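Long-range contacts in periplasmic binding protein/LacI transcriptional regulator (Burkholderia graminis C4D1M, PDB 5HQJ), which binds alpha-D-arabinopyranose and probably serves as the solute-binding, sugar-capturing component of an ABC transporter: residues Ile29-Pro35 with Val58-Val64; Phe41-Cys45 with Thr114-Asp118; Val98-Lys103 with Ser119-Arg124; Tyr127-Asn131 with Met272-Ala276. One frame throughout, in Å; residues are numbered along the deposited sequence.

In the fold
All four contacts lie in the lobe built on the parallel sheet 59-62, 30-34, 87-90, 111-115, 127-129, 294-295, with the sugar beyond the strand ends. Contact 1 pairs the edge strand 59-62 with 30-34. Contact 2 joins the start of helix 42-56 to the end of strand 111-115, facing the ligand; its segments alternate along the chain with those of contacts 1 and 3. Contact 3 packs helix 99-106 on the loop between strands 111-115 and 127-129. Contact 4 brings helix 269-284 back from the second lobe onto strand 127-129, tying distant sequence into the first lobe, one wall of the sugar pocket. Centre to centre, contacts 1, 3 and 4 lie about 13, 17 and 7 Å from contact 2.

Contact 1 of 4, residues Ile29-Pro35 with Val58-Val64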
loop_
_atom_site.group_PDB
_atom_site.type_symbol
_atom_site.label_atom_id
_atom_site.label_comp_id
_atom_site.label_asym_id
_atom_site.label_seq_id
_atom_site.Cartn_x
_atom_site.Cartn_y
_atom_site.Cartn_z
ATOM N N ILE A 29 -10.641 10.126 25.153
ATOM C CA ILE A 29 -9.766 9.255 24.377
ATOM C C ILE A 29 -9.210 9.998 23.189
ATOM O O ILE A 29 -9.925 10.701 22.471
ATOM C CB ILE A 29 -10.476 7.997 23.880
ATOM C CG1 ILE A 29 -10.950 7.157 25.061
ATOM C CG2 ILE A 29 -9.529 7.137 23.019
ATOM C CD1 ILE A 29 -11.774 5.935 24.664
ATOM N N SER A 30 -7.917 9.818 22.987
ATOM C CA SER A 30 -7.185 10.484 21.935
ATOM C C SER A 30 -6.433 9.433 21.141
ATOM O O SER A 30 -5.657 8.654 21.717
ATOM C CB SER A 30 -6.214 11.509 22.522
ATOM O OG SER A 30 -5.769 12.420 21.540
ATOM N N VAL A 31 -6.671 9.418 19.829
ATOM C CA VAL A 31 -6.001 8.505 18.910
ATOM C C VAL A 31 -5.422 9.263 17.731
ATOM O O VAL A 31 -5.987 10.251 17.264
ATOM C CB VAL A 31 -6.961 7.404 18.390
ATOM C CG1 VAL A 31 -7.473 6.588 19.558
ATOM C CG2 VAL A 31 -8.130 7.983 17.558
ATOM N N ALA A 32 -4.309 8.759 17.242
ATOM C CA ALA A 32 -3.580 9.352 16.154
ATOM C C ALA A 32 -3.322 8.290 15.083
ATOM O O ALA A 32 -2.971 7.155 15.415
ATOM C CB ALA A 32 -2.274 9.956 16.654
ATOM N N VAL A 33 -3.519 8.663 13.818
ATOM C CA VAL A 33 -3.246 7.774 12.699
ATOM C C VAL A 33 -2.265 8.421 11.739
ATOM O O VAL A 33 -2.420 9.596 11.372
ATOM C CB VAL A 33 -4.540 7.395 11.967
ATOM C CG1 VAL A 33 -4.244 6.351 10.919
ATOM C CG2 VAL A 33 -5.564 6.849 12.935
ATOM N N ILE A 34 -1.254 7.649 11.348
ATOM C CA ILE A 34 -0.095 8.148 10.604
ATOM C C ILE A 34 0.032 7.419 9.290
ATOM O O ILE A 34 0.246 6.188 9.294
ATOM C CB ILE A 34 1.240 7.933 11.405
ATOM C CG1 ILE A 34 1.116 8.532 12.807
ATOM C CG2 ILE A 34 2.463 8.512 10.645
ATOM C CD1 ILE A 34 2.231 8.145 13.763
ATOM N N PRO A 35 -0.103 8.139 8.168
ATOM C CA PRO A 35 0.205 7.501 6.890
ATOM C C PRO A 35 1.703 7.475 6.623
ATOM O O PRO A 35 2.466 8.017 7.431
ATOM C CB PRO A 35 -0.511 8.407 5.882
ATOM C CG PRO A 35 -0.360 9.762 6.491
ATOM C CD PRO A 35 -0.610 9.519 7.958
ATOM N N VAL A 58 -14.456 9.755 19.916
ATOM C CA VAL A 58 -13.128 10.047 20.445
ATOM C C VAL A 58 -12.458 11.171 19.662
ATOM O O VAL A 58 -12.861 11.496 18.537
ATOM C CB VAL A 58 -12.241 8.791 20.431
ATOM C CG1 VAL A 58 -13.000 7.622 21.012
ATOM C CG2 VAL A 58 -11.774 8.451 19.020
ATOM N N LYS A 59 -11.438 11.761 20.276
ATOM C CA LYS A 59 -10.578 12.730 19.618
ATOM C C LYS A 59 -9.696 11.988 18.633
ATOM O O LYS A 59 -9.163 10.928 18.951
ATOM C CB LYS A 59 -9.733 13.501 20.648
ATOM C CG LYS A 59 -8.423 14.083 20.107
ATOM C CD LYS A 59 -8.646 15.151 19.038
ATOM C CE LYS A 59 -7.332 15.607 18.410
ATOM N NZ LYS A 59 -7.554 16.375 17.149
ATOM N N TYR A 60 -9.549 12.559 17.442
ATOM C CA TYR A 60 -8.831 11.928 16.356
ATOM C C TYR A 60 -7.888 12.934 15.707
ATOM O O TYR A 60 -8.296 14.066 15.447
ATOM C CB TYR A 60 -9.837 11.376 15.330
ATOM C CG TYR A 60 -9.222 10.955 14.010
ATOM C CD1 TYR A 60 -8.540 9.753 13.883
ATOM C CD2 TYR A 60 -9.335 11.759 12.886
ATOM C CE1 TYR A 60 -7.981 9.378 12.679
ATOM C CE2 TYR A 60 -8.785 11.392 11.675
ATOM C CZ TYR A 60 -8.098 10.208 11.573
ATOM O OH TYR A 60 -7.538 9.812 10.373
ATOM N N GLN A 61 -6.637 12.532 15.460
ATOM C CA GLN A 61 -5.753 13.290 14.575
ATOM C C GLN A 61 -5.081 12.429 13.510
ATOM O O GLN A 61 -4.665 11.272 13.725
ATOM C CB GLN A 61 -4.670 14.038 15.376
ATOM C CG GLN A 61 -4.312 13.341 16.632
ATOM C CD GLN A 61 -3.182 13.998 17.399
ATOM O OE1 GLN A 61 -2.512 14.905 16.904
ATOM N NE2 GLN A 61 -2.968 13.535 18.622
ATOM N N TRP A 62 -4.962 13.047 12.348
ATOM C CA TRP A 62 -4.228 12.523 11.218
ATOM C C TRP A 62 -2.901 13.269 11.151
ATOM O O TRP A 62 -2.885 14.487 10.974
ATOM C CB TRP A 62 -5.101 12.705 9.964
ATOM C CG TRP A 62 -4.559 12.283 8.656
ATOM C CD1 TRP A 62 -4.104 13.091 7.664
ATOM C CD2 TRP A 62 -4.458 10.949 8.161
ATOM N NE1 TRP A 62 -3.736 12.347 6.572
ATOM C CE2 TRP A 62 -3.939 11.024 6.856
ATOM C CE3 TRP A 62 -4.771 9.687 8.689
ATOM C CZ2 TRP A 62 -3.695 9.905 6.088
ATOM C CZ3 TRP A 62 -4.530 8.566 7.899
ATOM C CH2 TRP A 62 -3.985 8.681 6.637
ATOM N N VAL A 63 -1.806 12.541 11.346
ATOM C CA VAL A 63 -0.469 13.130 11.436
ATOM C C VAL A 63 0.404 12.682 10.270
ATOM O O VAL A 63 0.766 11.506 10.144
ATOM C CB VAL A 63 0.195 12.759 12.767
ATOM C CG1 VAL A 63 1.454 13.589 12.978
ATOM C CG2 VAL A 63 -0.794 12.973 13.912
ATOM N N VAL A 64 0.774 13.634 9.428
ATOM C CA VAL A 64 1.385 13.307 8.155
ATOM C C VAL A 64 2.901 13.543 8.105
ATOM O O VAL A 64 3.368 14.660 8.354
ATOM C CB VAL A 64 0.750 14.126 7.029
ATOM C CG1 VAL A 64 1.122 13.521 5.719
ATOM C CG2 VAL A 64 -0.783 14.190 7.176
#
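P35 lies over one face of the W62 indole. Its CD sits 3.7 Å from the centroid of the six-membered ring, 13° off the ring normal, a CH-pi contact, while P35 CG comes within 3.4 Å of W62 CZ2. V33 serves two rings at once: with CG1 anti to the backbone N (chi1 -173°), that methyl reaches W62 CZ3 at 3.8 Å, and CG2, beside the N, comes to the edge of the Y60 ring, 3.5 Å from CE1. V31 CG2 follows along the same edge of Y60. On the other face of the sheet the aliphatic start of K59 runs beside S30, and A32 CB touches Q61 CG; K59 then bends away, and its NZ donates to Y60 O.

Behind these side chains is a ladder of five backbone hydrogen bonds between parallel strands 30-34 and 59-62, from K59 N to I29 O at one end to V63 N to V33 O, 3.0 Å, at the other. This is the beta-alpha-beta unit whose connecting helix 42-56 covers the face bearing V33, Y60 and W62, with Y60 OH hydrogen-bonded to N46. The side bearing A32 and Q61 is covered by helix 71-82.

V63 O, which would have continued the ladder, instead faces P35 CD at 3.3 Å, since proline has no N-H to offer. Buried without a hydrogen-bond partner, it probably gains only weak C-H contacts, from P35 and I34 CA, so the regular pairing ends here and apolar packing on the indole takes over.

Contact 2 of 4, residues Phe41-Cys45 with Thr114-Asp118. With 64K (alpha-D-arabinopyranose), chain B.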
loop_
_atom_site.group_PDB
_atom_site.type_symbol
_atom_site.label_atom_id
_atom_site.label_comp_id
_atom_site.label_asym_id
_atom_site.label_seq_id
_atom_site.Cartn_x
_atom_site.Cartn_y
_atom_site.Cartn_z
ATOM N N PHE A 41 -3.202 7.388 -1.927
ATOM C CA PHE A 41 -3.784 6.208 -1.301
ATOM C C PHE A 41 -4.336 6.429 0.107
ATOM O O PHE A 41 -5.376 5.850 0.458
ATOM C CB PHE A 41 -2.717 5.110 -1.279
ATOM C CG PHE A 41 -3.117 3.854 -0.526
ATOM C CD1 PHE A 41 -3.862 2.844 -1.142
ATOM C CD2 PHE A 41 -2.677 3.657 0.772
ATOM C CE1 PHE A 41 -4.181 1.661 -0.456
ATOM C CE2 PHE A 41 -2.984 2.501 1.464
ATOM C CZ PHE A 41 -3.724 1.467 0.838
ATOM N N PHE A 42 -3.645 7.221 0.926
ATOM C CA PHE A 42 -3.986 7.296 2.343
ATOM C C PHE A 42 -5.182 8.159 2.672
ATOM O O PHE A 42 -5.622 8.151 3.823
ATOM C CB PHE A 42 -2.771 7.775 3.141
ATOM C CG PHE A 42 -1.700 6.736 3.231
ATOM C CD1 PHE A 42 -1.810 5.723 4.136
ATOM C CD2 PHE A 42 -0.631 6.755 2.366
ATOM C CE1 PHE A 42 -0.814 4.722 4.216
ATOM C CE2 PHE A 42 0.401 5.798 2.439
ATOM C CZ PHE A 42 0.292 4.761 3.344
ATOM N N ASP A 43 -5.656 8.933 1.694
ATOM C CA ASP A 43 -6.884 9.703 1.880
ATOM C C ASP A 43 -7.989 8.754 2.305
ATOM O O ASP A 43 -8.788 9.080 3.177
ATOM C CB ASP A 43 -7.267 10.458 0.598
ATOM C CG ASP A 43 -6.473 11.758 0.413
ATOM O OD1 ASP A 43 -5.557 12.068 1.219
ATOM O OD2 ASP A 43 -6.770 12.476 -0.577
ATOM N N ASP A 44 -8.045 7.561 1.729
ATOM C CA ASP A 44 -9.092 6.602 2.106
ATOM C C ASP A 44 -8.904 6.109 3.541
ATOM O O ASP A 44 -9.874 5.860 4.254
ATOM C CB ASP A 44 -9.107 5.383 1.179
ATOM C CG ASP A 44 -9.927 5.586 -0.113
ATOM O OD1 ASP A 44 -10.867 6.406 -0.131
ATOM O OD2 ASP A 44 -9.627 4.874 -1.109
ATOM N N CYS A 45 -7.659 5.918 3.958
ATOM C CA CYS A 45 -7.399 5.479 5.310
ATOM C C CYS A 45 -7.840 6.514 6.329
ATOM O O CYS A 45 -8.447 6.181 7.358
ATOM C CB CYS A 45 -5.898 5.185 5.462
ATOM S SG CYS A 45 -5.252 3.882 4.377
ATOM N N THR A 114 -0.121 -1.391 13.741
ATOM C CA THR A 114 0.199 -0.985 12.374
ATOM C C THR A 114 -0.922 -1.325 11.418
ATOM O O THR A 114 -1.768 -2.173 11.734
ATOM C CB THR A 114 1.498 -1.639 11.906
ATOM O OG1 THR A 114 1.403 -3.067 12.031
ATOM C CG2 THR A 114 2.644 -1.130 12.757
ATOM N N TYR A 115 -0.926 -0.630 10.276
ATOM C CA TYR A 115 -1.884 -0.894 9.183
ATOM C C TYR A 115 -1.143 -0.641 7.870
ATOM O O TYR A 115 -0.182 0.132 7.833
ATOM C CB TYR A 115 -3.173 -0.034 9.326
ATOM C CG TYR A 115 -2.969 1.408 8.968
ATOM C CD1 TYR A 115 -2.355 2.274 9.873
ATOM C CD2 TYR A 115 -3.304 1.895 7.719
ATOM C CE1 TYR A 115 -2.106 3.584 9.549
ATOM C CE2 TYR A 115 -3.054 3.223 7.376
ATOM C CZ TYR A 115 -2.452 4.055 8.308
ATOM O OH TYR A 115 -2.175 5.360 8.010
ATOM N N ASP A 116 -1.559 -1.362 6.826
ATOM C CA ASP A 116 -1.052 -1.215 5.464
ATOM C C ASP A 116 0.373 -1.717 5.267
ATOM O O ASP A 116 0.604 -2.561 4.405
ATOM C CB ASP A 116 -1.152 0.261 5.034
ATOM C CG ASP A 116 -0.533 0.503 3.696
ATOM O OD1 ASP A 116 -0.884 -0.209 2.725
ATOM O OD2 ASP A 116 0.329 1.381 3.643
ATOM N N SER A 117 1.306 -1.147 6.035
ATOM C CA SER A 117 2.722 -1.529 5.981
ATOM C C SER A 117 3.273 -1.723 7.398
ATOM O O SER A 117 3.371 -0.801 8.220
ATOM C CB SER A 117 3.571 -0.507 5.218
ATOM O OG SER A 117 4.720 -1.177 4.651
ATOM N N ASP A 118 3.615 -2.976 7.671
ATOM C CA ASP A 118 3.979 -3.418 9.019
ATOM C C ASP A 118 5.432 -3.118 9.423
ATOM O O ASP A 118 6.294 -2.886 8.568
ATOM C CB ASP A 118 3.733 -4.932 9.137
ATOM C CG ASP A 118 3.632 -5.400 10.581
ATOM O OD1 ASP A 118 3.617 -4.557 11.488
ATOM O OD2 ASP A 118 3.558 -6.630 10.811
HETATM O O2 64K B . -0.221 -0.237 0.190
HETATM C C2 64K B . 0.609 0.781 -0.466
HETATM C C3 64K B . -0.174 1.318 -1.620
HETATM O O3 64K B . -0.161 0.365 -2.659
HETATM C C4 64K B . 0.452 2.583 -2.199
HETATM O O4 64K B . 1.708 2.313 -2.848
HETATM C C5 64K B . 0.707 3.544 -1.128
HETATM O O5 64K B . 1.657 2.969 -0.198
HETATM C C1 64K B . 0.930 1.879 0.509
HETATM O O1 64K B . 1.753 1.372 1.487
#
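The segments F41-C45, leading into helix 42-56, and T114-D118, leaving strand 111-115, keep their backbones apart: C45 CA and D116 CA are 9.2 Å from each other. At D116 the chain makes a tight gamma turn, closed by S117 N donating to Y115 O at 2.7 Å. This turn, together with CG standing anti to the backbone N (chi1 175°), directs the D116 carboxylate toward the two phenylalanines. F41 and the carboxylate lie alongside with opposed directions, their planes 37° apart and F41 CE2 3.7 Å from D116 OD1. F42 crosses it at about a right angle, planes 82° apart, with CZ 3.4 Å from D116 OD2. Deeper in, C45 SG makes a sulfur-aromatic contact at the edge of the Y115 ring, 3.8 Å from CE2.

The sugar lies beside both groups, bonded also to R168 and D247. Its C3 is over the centre of the F41 ring, 3.9 Å above the plane, and its O2 and O1 donate to D116 OD1 and D116 OD2, each at 2.6 Å. S91 OG also bonds D116 OD2. Aromatic platform and two-pronged carboxylate together are a common way for sugar-binding proteins to read a pyranose. The short pair of bonds would hold O1 and O2 in a set orientation.

Contact 3 of 4, residues Val98-Lys103 with Ser119-Arg124; sequences VESVMK and SPKSGR
M102, a selenomethionine, presses its far end onto S122, the last residue of a type I turn running from S119. The side chain leaves helix 99-106 with CG anti to the carbonyl carbon (chi1 -73°), runs straight to the selenium, then bends at chi3 (67°), which lays CE 3.4 Å from S122 OG and 4.0 Å from R124 CB. The SE atom itself rests 3.6 Å from S122 CB.

S122 holds its hydroxyl between its own N and carbonyl carbon, folded back into the turn, where OG donates in the carbonyl plane to S119 O at 2.7 Å. The same oxygen accepts S122 N, so two donors grip it and fix the turn.

E99 is stretched beyond CG and lies alongside K121, both side chains pointing the same way; OE2 comes 3.4 Å from K121 CB, but the K121 ammonium leads away and no salt bridge forms. K103 is kinked at chi2 and chi4. Its CG lies 3.4 Å from S122 O and its CE near K121 O, which brings NZ over G123, 3.8 Å from CA. At the inner border V98 CG1 touches S119 OG, a hydroxyl already bonded to P95 O, and the guanidinium of R124 turns away from the helix to a salt bridge with D118.

Helix 99-106 is thereby packed on the loop that joins strands 111-115 and 127-129. No hydrogen bond crosses between the segments: S122 N and OG are spent on S119 O within the turn, and S119 OG on P95 O. Alkyl and selenium-bearing groups lie against serine side chain and backbone oxygens through van der Waals contact, with the lysine chains at the solvent side.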
loop_
_atom_site.group_PDB
_atom_site.type_symbol
_atom_site.label_atom_id
_atom_site.label_comp_id
_atom_site.label_asym_id
_atom_site.label_seq_id
_atom_site.Cartn_x
_atom_site.Cartn_y
_atom_site.Cartn_z
ATOM N N VAL A 98 11.752 2.434 13.172
ATOM C CA VAL A 98 10.743 2.895 14.108
ATOM C C VAL A 98 10.547 1.932 15.302
ATOM O O VAL A 98 9.758 2.200 16.214
ATOM C CB VAL A 98 9.421 3.110 13.331
ATOM C CG1 VAL A 98 8.784 1.778 12.948
ATOM C CG2 VAL A 98 8.495 4.020 14.093
ATOM N N GLU A 99 11.303 0.832 15.318
ATOM C CA GLU A 99 11.123 -0.185 16.357
ATOM C C GLU A 99 11.320 0.377 17.766
ATOM O O GLU A 99 10.566 0.055 18.682
ATOM C CB GLU A 99 12.091 -1.361 16.156
ATOM C CG GLU A 99 11.961 -2.063 14.818
ATOM C CD GLU A 99 12.831 -3.290 14.720
ATOM O OE1 GLU A 99 13.561 -3.569 15.692
ATOM O OE2 GLU A 99 12.802 -3.966 13.673
ATOM N N SER A 100 12.346 1.207 17.944
ATOM C CA SER A 100 12.728 1.648 19.275
ATOM C C SER A 100 11.712 2.592 19.928
ATOM O O SER A 100 11.352 2.417 21.092
ATOM C CB SER A 100 14.105 2.322 19.212
ATOM O OG SER A 100 14.692 2.118 17.933
ATOM N N VAL A 101 11.254 3.598 19.192
ATOM C CA VAL A 101 10.324 4.570 19.761
ATOM C C VAL A 101 8.928 3.958 19.954
ATOM O O VAL A 101 8.185 4.356 20.849
ATOM C CB VAL A 101 10.236 5.836 18.879
ATOM C CG1 VAL A 101 9.608 5.522 17.510
ATOM C CG2 VAL A 101 9.466 6.945 19.593
HETATM N N MSE A 102 8.580 2.974 19.141
HETATM C CA MSE A 102 7.273 2.330 19.293
HETATM C C MSE A 102 7.205 1.492 20.562
HETATM O O MSE A 102 6.156 1.403 21.200
HETATM C CB MSE A 102 6.948 1.476 18.064
HETATM C CG MSE A 102 6.607 2.348 16.857
HETATM SE SE MSE A 102 6.236 1.401 15.208
HETATM C CE MSE A 102 4.578 0.530 15.786
ATOM N N LYS A 103 8.336 0.913 20.948
ATOM C CA LYS A 103 8.415 0.191 22.203
ATOM C C LYS A 103 8.259 1.106 23.416
ATOM O O LYS A 103 7.589 0.731 24.364
ATOM C CB LYS A 103 9.735 -0.572 22.300
ATOM C CG LYS A 103 9.826 -1.727 21.324
ATOM C CD LYS A 103 10.613 -2.893 21.873
ATOM C CE LYS A 103 10.367 -4.155 21.037
ATOM N NZ LYS A 103 9.312 -5.062 21.616
ATOM N N SER A 119 5.642 -3.052 10.739
ATOM C CA SER A 119 6.966 -3.173 11.374
ATOM C C SER A 119 6.903 -4.295 12.419
ATOM O O SER A 119 6.559 -4.049 13.573
ATOM C CB SER A 119 7.408 -1.865 12.045
ATOM O OG SER A 119 8.602 -2.061 12.804
ATOM N N PRO A 120 7.200 -5.538 12.011
ATOM C CA PRO A 120 6.920 -6.714 12.851
ATOM C C PRO A 120 7.648 -6.794 14.196
ATOM O O PRO A 120 7.154 -7.507 15.070
ATOM C CB PRO A 120 7.349 -7.888 11.962
ATOM C CG PRO A 120 8.147 -7.294 10.852
ATOM C CD PRO A 120 7.600 -5.927 10.652
ATOM N N LYS A 121 8.761 -6.087 14.368
ATOM C CA LYS A 121 9.540 -6.188 15.600
ATOM C C LYS A 121 9.405 -4.961 16.515
ATOM O O LYS A 121 10.140 -4.822 17.495
ATOM C CB LYS A 121 11.013 -6.416 15.255
ATOM C CG LYS A 121 11.272 -7.689 14.457
ATOM C CD LYS A 121 11.027 -8.923 15.304
ATOM C CE LYS A 121 11.600 -10.176 14.653
ATOM N NZ LYS A 121 10.759 -10.669 13.530
ATOM N N SER A 122 8.459 -4.084 16.202
ATOM C CA SER A 122 8.187 -2.887 17.007
ATOM C C SER A 122 7.419 -3.159 18.307
ATOM O O SER A 122 7.294 -2.277 19.169
ATOM C CB SER A 122 7.391 -1.884 16.179
ATOM O OG SER A 122 6.177 -2.470 15.724
ATOM N N GLY A 123 6.894 -4.370 18.439
ATOM C CA GLY A 123 6.086 -4.718 19.594
ATOM C C GLY A 123 4.645 -4.293 19.435
ATOM O O GLY A 123 3.853 -4.348 20.379
ATOM N N ARG A 124 4.299 -3.855 18.230
ATOM C CA ARG A 124 2.927 -3.428 17.951
ATOM C C ARG A 124 1.983 -4.587 18.264
ATOM O O ARG A 124 2.365 -5.752 18.154
ATOM C CB ARG A 124 2.785 -2.954 16.499
ATOM C CG ARG A 124 2.539 -4.032 15.450
ATOM C CD ARG A 124 3.689 -5.036 15.270
ATOM N NE ARG A 124 3.359 -5.932 14.165
ATOM C CZ ARG A 124 2.594 -7.020 14.265
ATOM N NH1 ARG A 124 2.085 -7.398 15.438
ATOM N NH2 ARG A 124 2.337 -7.742 13.181
#

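Contact 4 of 4, residues Tyr127-Asn131 with Met272-Ala276; sequences YIGTN and MGSLA
T130, whose side chain meets M272 across the contact, has its carbonyl held by Y127 OH, which donates to T130 O at 2.7 Å on a lone pair in the carbonyl plane. The bond spans the bend of the chain past the end of strand 127-129, and G129 N passes over one face of the Y127 ring, 3.6 Å above its plane. T130 OG1 bonds Q267, a pocket residue that also contacts the sugar, and N131 caps the next helix through Q134 N.

From the other side of the strand I128 points at helix 269-284. Its chain is extended beyond CG1 (chi2 168°), so that CD1 lies against the L275-A276 peptide, 3.9 Å from L275 CB and 3.7 Å from A276 N. The shorter branch, CG2, covers the helix backbone at M272 CA, 4.0 Å away, and also touches L275 CD1. M272, a selenomethionine, stretches along the strand past I128 O until its CE stands 3.8 Å from T130 OG1; its side chain ends up about 6 Å from the bound arabinopyranose at the nearest atoms.

Short segments of strand and helix run nearly antiparallel, at 156°, with axes 8.4 Å apart. A helix laid over a parallel sheet in this way is typical of the Rossmann-like alpha/beta lobes of periplasmic sugar-binding proteins; here the helix follows strand 263-266 of the second sheet, so the chain crosses between the lobes here, beside the pocket.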
loop_
_atom_site.group_PDB
_atom_site.type_symbol
_atom_site.label_atom_id
_atom_site.label_comp_id
_atom_site.label_asym_id
_atom_site.label_seq_id
_atom_site.Cartn_x
_atom_site.Cartn_y
_atom_site.Cartn_z
ATOM N N TYR A 127 -1.241 -6.115 13.260
ATOM C CA TYR A 127 -1.210 -5.565 11.911
ATOM C C TYR A 127 -2.538 -5.743 11.203
ATOM O O TYR A 127 -3.093 -6.856 11.149
ATOM C CB TYR A 127 -0.089 -6.240 11.106
ATOM C CG TYR A 127 -0.179 -6.039 9.593
ATOM C CD1 TYR A 127 0.219 -4.855 9.007
ATOM C CD2 TYR A 127 -0.646 -7.046 8.761
ATOM C CE1 TYR A 127 0.134 -4.686 7.639
ATOM C CE2 TYR A 127 -0.739 -6.874 7.406
ATOM C CZ TYR A 127 -0.334 -5.687 6.842
ATOM O OH TYR A 127 -0.409 -5.511 5.477
ATOM N N ILE A 128 -3.035 -4.643 10.669
ATOM C CA ILE A 128 -4.210 -4.641 9.844
ATOM C C ILE A 128 -3.850 -4.289 8.406
ATOM O O ILE A 128 -3.480 -3.152 8.106
ATOM C CB ILE A 128 -5.236 -3.618 10.358
ATOM C CG1 ILE A 128 -5.573 -3.925 11.823
ATOM C CG2 ILE A 128 -6.479 -3.570 9.468
ATOM C CD1 ILE A 128 -6.337 -2.806 12.505
ATOM N N GLY A 129 -3.995 -5.230 7.493
ATOM C CA GLY A 129 -3.700 -4.900 6.119
ATOM C C GLY A 129 -3.775 -6.056 5.150
ATOM O O GLY A 129 -4.297 -7.139 5.454
ATOM N N THR A 130 -3.262 -5.795 3.956
ATOM C CA THR A 130 -3.208 -6.773 2.884
ATOM C C THR A 130 -2.189 -7.852 3.209
ATOM O O THR A 130 -1.199 -7.612 3.908
ATOM C CB THR A 130 -2.840 -6.064 1.559
ATOM O OG1 THR A 130 -3.842 -5.084 1.342
ATOM C CG2 THR A 130 -2.784 -7.008 0.414
ATOM N N ASN A 131 -2.453 -9.055 2.692
ATOM C CA ASN A 131 -1.443 -10.112 2.652
ATOM C C ASN A 131 -0.641 -9.860 1.409
ATOM O O ASN A 131 -1.051 -10.222 0.315
ATOM C CB ASN A 131 -2.064 -11.502 2.615
ATOM C CG ASN A 131 -1.022 -12.608 2.632
ATOM O OD1 ASN A 131 0.163 -12.383 2.329
ATOM N ND2 ASN A 131 -1.456 -13.813 2.988
HETATM N N MSE A 272 -9.182 -0.581 6.493
HETATM C CA MSE A 272 -7.995 -0.500 7.350
HETATM C C MSE A 272 -8.080 0.642 8.366
HETATM O O MSE A 272 -7.797 0.451 9.546
HETATM C CB MSE A 272 -6.708 -0.332 6.524
HETATM C CG MSE A 272 -6.277 -1.537 5.691
HETATM SE SE MSE A 272 -4.690 -0.983 4.745
HETATM C CE MSE A 272 -4.983 -1.961 3.099
ATOM N N GLY A 273 -8.439 1.837 7.918
ATOM C CA GLY A 273 -8.479 2.988 8.818
ATOM C C GLY A 273 -9.570 2.838 9.850
ATOM O O GLY A 273 -9.416 3.167 11.040
ATOM N N SER A 274 -10.710 2.315 9.411
ATOM C CA SER A 274 -11.801 2.075 10.323
ATOM C C SER A 274 -11.437 1.064 11.424
ATOM O O SER A 274 -11.625 1.299 12.629
ATOM C CB SER A 274 -13.000 1.564 9.517
ATOM O OG SER A 274 -14.133 1.596 10.317
ATOM N N LEU A 275 -10.928 -0.086 10.995
ATOM C CA LEU A 275 -10.472 -1.113 11.939
ATOM C C LEU A 275 -9.352 -0.616 12.821
ATOM O O LEU A 275 -9.314 -0.932 14.007
ATOM C CB LEU A 275 -10.003 -2.355 11.190
ATOM C CG LEU A 275 -11.124 -3.145 10.518
ATOM C CD1 LEU A 275 -10.471 -4.207 9.695
ATOM C CD2 LEU A 275 -12.163 -3.753 11.523
ATOM N N ALA A 276 -8.452 0.177 12.262
ATOM C CA ALA A 276 -7.342 0.691 13.078
ATOM C C ALA A 276 -7.880 1.478 14.281
ATOM O O ALA A 276 -7.453 1.279 15.425
ATOM C CB ALA A 276 -6.439 1.539 12.259
#